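Side-chain contact in TerD domain-containing protein (Streptomyces avermitilis, PDB 2QNG), which is of unknown function but binds two calcium ions and belongs to the TerD family: residues S75-P78 against D79-Y83. Sequence-based numbering, arbitrary orientation.
Sequences SRSP and DGTIY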
loop_
_atom_site.group_PDB
_atom_site.type_symbol
_atom_site.label_atom_id
_atom_site.label_comp_id
_atom_site.label_asym_id
_atom_site.label_seq_id
_atom_site.Cartn_x
_atom_site.Cartn_y
_atom_site.Cartn_z
ATOM N N SER A 75 0.320 -5.391 12.061
ATOM C CA SER A 75 0.211 -6.765 11.593
ATOM C C SER A 75 1.486 -7.139 10.841
ATOM O O SER A 75 1.625 -6.778 9.693
ATOM C CB SER A 75 -1.002 -6.910 10.675
ATOM O OG SER A 75 -1.118 -8.226 10.161
ATOM N N ARG A 76 2.431 -7.803 11.513
ATOM C CA ARG A 76 3.665 -8.309 10.870
ATOM C C ARG A 76 3.405 -9.458 9.930
ATOM O O ARG A 76 2.502 -10.242 10.157
ATOM C CB ARG A 76 4.679 -8.789 11.930
ATOM C CG ARG A 76 5.206 -7.647 12.802
ATOM C CD ARG A 76 5.921 -8.103 14.074
ATOM N NE ARG A 76 7.124 -8.908 13.836
ATOM C CZ ARG A 76 8.371 -8.415 13.764
ATOM N NH1 ARG A 76 8.584 -7.110 13.861
ATOM N NH2 ARG A 76 9.414 -9.236 13.589
ATOM N N SER A 77 4.239 -9.550 8.880
ATOM C CA SER A 77 4.210 -10.723 8.011
ATOM C C SER A 77 4.545 -11.979 8.814
ATOM O O SER A 77 5.385 -11.937 9.699
ATOM C CB SER A 77 5.281 -10.585 6.936
ATOM O OG SER A 77 5.463 -11.825 6.283
ATOM N N PRO A 78 3.923 -13.124 8.481
ATOM C CA PRO A 78 4.296 -14.344 9.216
ATOM C C PRO A 78 5.662 -14.875 8.798
ATOM O O PRO A 78 6.281 -15.637 9.540
ATOM C CB PRO A 78 3.181 -15.334 8.855
ATOM C CG PRO A 78 2.625 -14.848 7.556
ATOM C CD PRO A 78 2.870 -13.349 7.478
ATOM N N ASP A 79 6.130 -14.429 7.629
ATOM C CA ASP A 79 7.326 -14.981 6.990
ATOM C C ASP A 79 8.487 -13.961 6.893
ATOM O O ASP A 79 9.537 -14.315 6.348
ATOM C CB ASP A 79 7.003 -15.644 5.593
ATOM C CG ASP A 79 6.265 -14.707 4.613
ATOM O OD1 ASP A 79 6.655 -13.528 4.567
ATOM O OD2 ASP A 79 5.320 -15.150 3.869
ATOM N N GLY A 80 8.289 -12.716 7.378
ATOM C CA GLY A 80 9.329 -11.663 7.383
ATOM C C GLY A 80 9.756 -11.096 6.013
ATOM O O GLY A 80 10.768 -10.389 5.885
ATOM N N THR A 81 9.003 -11.436 4.978
ATOM C CA THR A 81 9.390 -11.064 3.624
ATOM C C THR A 81 8.798 -9.732 3.206
ATOM O O THR A 81 9.272 -9.145 2.251
ATOM C CB THR A 81 8.991 -12.136 2.596
ATOM O OG1 THR A 81 7.569 -12.327 2.616
ATOM C CG2 THR A 81 9.683 -13.461 2.935
ATOM N N ILE A 82 7.754 -9.270 3.899
ATOM C CA ILE A 82 7.109 -7.985 3.613
ATOM C C ILE A 82 7.063 -7.300 4.963
ATOM O O ILE A 82 6.620 -7.910 5.951
ATOM C CB ILE A 82 5.678 -8.157 3.082
ATOM C CG1 ILE A 82 5.690 -8.800 1.688
ATOM C CG2 ILE A 82 4.947 -6.822 3.045
ATOM C CD1 ILE A 82 4.328 -9.283 1.181
ATOM N N TYR A 83 7.570 -6.067 5.030
ATOM C CA TYR A 83 7.716 -5.422 6.327
ATOM C C TYR A 83 7.681 -3.912 6.221
ATOM O O TYR A 83 8.189 -3.332 5.254
ATOM C CB TYR A 83 8.997 -5.883 7.055
ATOM C CG TYR A 83 10.279 -5.880 6.252
ATOM C CD1 TYR A 83 11.174 -4.812 6.341
ATOM C CD2 TYR A 83 10.590 -6.945 5.398
ATOM C CE1 TYR A 83 12.362 -4.800 5.617
ATOM C CE2 TYR A 83 11.776 -6.942 4.658
ATOM C CZ TYR A 83 12.666 -5.882 4.789
ATOM O OH TYR A 83 13.843 -5.901 4.055
HETATM O O HOH W 1 6.441 -7.733 8.674
#
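Ser77 and Asp79 meet inside a tight turn, an ST turn on the serine followed at once by an Asx turn on the aspartate, in the loop that carries the chain from strand 69-71 of one antiparallel sheet to strand 82-86, an outermost strand of the other. Ser77 OG lies anti to its own backbone N (chi1 167°), which turns the hydroxyl into the bend, where it takes the amide of Asp79 (N to OG 3.0 Å, 155° at the hydrogen). Gly80 N adds a weak, strongly bent bond to the same oxygen. Asp79 OD1 is a further neighbour, 2.7 Å from Ser77 OG. The carboxylate arrives there because Asp79 CG sits between its backbone N and carbonyl carbon (chi1 54°), folding the side chain back over the turn. OD1 then spends its anti lone pair on Thr81 N at 3.2 Å. Thr81 OG1 also approaches OD1, at a very short 2.5 Å that makes the detail doubtful. OD2 has a separate, weak partner in Tyr69 OH on strand 69-71. With an alanine in place of Asp79, Thr81 N would probably lose the acceptor that closes the Asx turn, and Tyr69 OH its weak partner. Gly80, at a positive phi, carries the backbone through the bend, while Ile82 beyond it turns its side chain to Met100 and Leu102 of the adjacent strand. Farther along, Ser77 CB lies 3.1 Å from Ile82 O. One water bridges these two residues, accepting from Ser77 N at 2.9 Å. Its other bond is donated to Ile82 O, 2.7 Å away.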